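Local coordinates for protein PEXRD2 family secreted RXLR effector peptide, putative (Phytophthora infestans, PDB 3ZRG) that acts as a secreted effector that enhances Phytophthora infestans colonization of Nicotiana benthamiana leaves and induces a weak cell death response there, at residues A[17-23]-A[53-58]. Residues are numbered along the deposited sequence; the frame is centred on the assembly and turned at random.
Sequences MTVDDYA and KLLRYL
The core of the WY-type helical fold of this RxLR effector domain is built here, where the start of helix 19-25 lies against the middle of helix 49-63 and the tyrosines Y22 and Y57 each reach across to the other segment. The axes of the two short helical segments run nearly antiparallel, at 162°, and approach to 9.7 Å, a gap wide enough for large side chains. Y57 reaches across to the backbone before helix 19-25: with CG anti to the backbone N (chi1 -170°), its ring extends until OH donates a hydrogen bond to M17 O, 2.6 Å away. M17 O and T18 O both sit at the ring's edge, near its plane. Tyrosine suits this place because its apolar ring packs inside while its tip ties down the backbone just before the helix. T18 and D21 form a capping box there: D21 N donates to T18 OG1, and T18 N to D21 OD2, which it meets from above the carboxylate plane.

Y22 comes from helix 19-25, its ring set obliquely at 77° to that of Y57, with CD2 3.7 Å from Y57 CB. Its edge meets K53 O, and its OH rests 3.5 Å from K53 CB, beside the aliphatic part of K53, whose extended chain carries the ammonium group beyond the ring. M12 of helix 6-14 touches both tyrosines. Beyond the rings, aliphatic side chains carry most of the contact. The L54 CD1 methyl comes within 3.4 Å of the backbone carbonyl oxygen V19 O and also touches A23, whose small side chain makes room for the leucine's two methyls. The branches of V19 divide the work, CG1 touching L54 CD1, the two side chains crossing at about a right angle, and CG2 lying 3.6 Å from L58 CA. L58 and A23 also pack on A23 and L58, respectively, of the second subunit, carrying this hydrophobic layer into the dimer.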
loop_
_atom_site.group_PDB
_atom_site.type_symbol
_atom_site.label_atom_id
_atom_site.label_comp_id
_atom_site.label_asym_id
_atom_site.label_seq_id
_atom_site.Cartn_x
_atom_site.Cartn_y
_atom_site.Cartn_z
ATOM N N MET A 17 13.504 -3.408 -4.007
ATOM C CA MET A 17 12.598 -3.381 -2.880
ATOM C C MET A 17 11.138 -3.238 -3.344
ATOM O O MET A 17 10.728 -2.214 -3.950
ATOM C CB MET A 17 12.981 -2.249 -1.926
ATOM C CG MET A 17 12.420 -2.415 -0.534
ATOM S SD MET A 17 12.867 -1.029 0.531
ATOM C CE MET A 17 14.672 -1.061 0.516
ATOM N N THR A 18 10.336 -4.275 -3.090
ATOM C CA THR A 18 8.914 -4.160 -3.326
ATOM C C THR A 18 8.215 -3.266 -2.242
ATOM O O THR A 18 8.806 -2.948 -1.201
ATOM C CB THR A 18 8.217 -5.529 -3.339
ATOM O OG1 THR A 18 8.379 -6.112 -2.055
ATOM C CG2 THR A 18 8.786 -6.462 -4.464
ATOM N N VAL A 19 6.975 -2.876 -2.529
ATOM C CA VAL A 19 6.162 -2.094 -1.578
ATOM C C VAL A 19 6.029 -2.876 -0.254
ATOM O O VAL A 19 6.282 -2.354 0.852
ATOM C CB VAL A 19 4.818 -1.703 -2.177
ATOM C CG1 VAL A 19 3.951 -1.064 -1.113
ATOM C CG2 VAL A 19 4.997 -0.749 -3.361
ATOM N N ASP A 20 5.693 -4.151 -0.381
ATOM C CA ASP A 20 5.645 -5.068 0.772
ATOM C C ASP A 20 6.986 -5.232 1.486
ATOM O O ASP A 20 7.026 -5.228 2.726
ATOM C CB ASP A 20 4.949 -6.388 0.405
ATOM C CG ASP A 20 5.381 -6.930 -0.937
ATOM O OD1 ASP A 20 5.039 -6.342 -1.985
ATOM O OD2 ASP A 20 6.081 -7.959 -0.910
ATOM N N ASP A 21 8.102 -5.280 0.760
ATOM C CA ASP A 21 9.420 -5.293 1.375
ATOM C C ASP A 21 9.623 -4.015 2.234
ATOM O O ASP A 21 10.138 -4.070 3.362
ATOM C CB ASP A 21 10.541 -5.339 0.331
ATOM C CG ASP A 21 10.718 -6.690 -0.363
ATOM O OD1 ASP A 21 10.267 -7.771 0.131
ATOM O OD2 ASP A 21 11.389 -6.646 -1.436
ATOM N N TYR A 22 9.253 -2.868 1.684
ATOM C CA TYR A 22 9.457 -1.604 2.402
ATOM C C TYR A 22 8.533 -1.558 3.643
ATOM O O TYR A 22 8.965 -1.155 4.718
ATOM C CB TYR A 22 9.187 -0.416 1.482
ATOM C CG TYR A 22 9.482 0.928 2.111
ATOM C CD1 TYR A 22 10.595 1.123 2.908
ATOM C CD2 TYR A 22 8.671 2.021 1.832
ATOM C CE1 TYR A 22 10.881 2.365 3.440
ATOM C CE2 TYR A 22 8.932 3.260 2.384
ATOM C CZ TYR A 22 10.037 3.429 3.157
ATOM O OH TYR A 22 10.321 4.643 3.718
ATOM N N ALA A 23 7.322 -2.087 3.527
ATOM C CA ALA A 23 6.425 -2.158 4.698
ATOM C C ALA A 23 7.085 -3.010 5.822
ATOM O O ALA A 23 7.018 -2.690 7.028
ATOM C CB ALA A 23 5.050 -2.730 4.255
ATOM N N LYS A 53 5.182 7.378 4.244
ATOM C CA LYS A 53 6.356 6.962 3.501
ATOM C C LYS A 53 6.016 5.764 2.652
ATOM O O LYS A 53 6.378 5.706 1.467
ATOM C CB LYS A 53 7.518 6.596 4.454
ATOM C CG LYS A 53 8.254 7.769 5.108
ATOM C CD LYS A 53 9.323 7.148 6.072
ATOM C CE LYS A 53 10.069 8.093 6.929
ATOM N NZ LYS A 53 11.094 7.263 7.645
ATOM N N LEU A 54 5.328 4.782 3.236
ATOM C CA LEU A 54 4.958 3.582 2.481
ATOM C C LEU A 54 4.114 3.894 1.219
ATOM O O LEU A 54 4.353 3.376 0.093
ATOM C CB LEU A 54 4.241 2.605 3.405
ATOM C CG LEU A 54 3.839 1.296 2.730
ATOM C CD1 LEU A 54 5.077 0.492 2.153
ATOM C CD2 LEU A 54 2.971 0.496 3.682
ATOM N N LEU A 55 3.126 4.765 1.397
ATOM C CA LEU A 55 2.222 5.104 0.304
ATOM C C LEU A 55 2.968 5.964 -0.729
ATOM O O LEU A 55 2.690 5.857 -1.905
ATOM C CB LEU A 55 0.995 5.805 0.849
ATOM C CG LEU A 55 0.049 4.887 1.623
ATOM C CD1 LEU A 55 -1.074 5.788 2.214
ATOM C CD2 LEU A 55 -0.492 3.749 0.730
ATOM N N ARG A 56 3.901 6.814 -0.307
ATOM C CA ARG A 56 4.785 7.538 -1.207
ATOM C C ARG A 56 5.561 6.595 -2.144
ATOM O O ARG A 56 5.631 6.789 -3.363
ATOM C CB ARG A 56 5.780 8.342 -0.359
ATOM C CG ARG A 56 6.564 9.326 -1.156
ATOM C CD ARG A 56 5.621 10.117 -2.038
ATOM N NE ARG A 56 6.338 10.739 -3.131
ATOM C CZ ARG A 56 6.307 10.313 -4.391
ATOM N NH1 ARG A 56 5.548 9.259 -4.746
ATOM N NH2 ARG A 56 7.026 10.977 -5.290
ATOM N N TYR A 57 6.186 5.605 -1.522
ATOM C CA TYR A 57 6.947 4.561 -2.272
ATOM C C TYR A 57 6.045 3.777 -3.235
ATOM O O TYR A 57 6.415 3.542 -4.363
ATOM C CB TYR A 57 7.731 3.669 -1.318
ATOM C CG TYR A 57 8.710 2.767 -2.083
ATOM C CD1 TYR A 57 9.630 3.297 -2.989
ATOM C CD2 TYR A 57 8.660 1.400 -1.947
ATOM C CE1 TYR A 57 10.504 2.503 -3.656
ATOM C CE2 TYR A 57 9.501 0.582 -2.637
ATOM C CZ TYR A 57 10.443 1.124 -3.499
ATOM O OH TYR A 57 11.336 0.340 -4.229
ATOM N N LEU A 58 4.841 3.422 -2.808
ATOM C CA LEU A 58 3.894 2.679 -3.635
ATOM C C LEU A 58 3.594 3.455 -4.907
ATOM O O LEU A 58 3.657 2.900 -6.013
ATOM C CB LEU A 58 2.623 2.405 -2.823
ATOM C CG LEU A 58 1.535 1.556 -3.481
ATOM C CD1 LEU A 58 0.584 1.013 -2.399
ATOM C CD2 LEU A 58 0.788 2.390 -4.477
#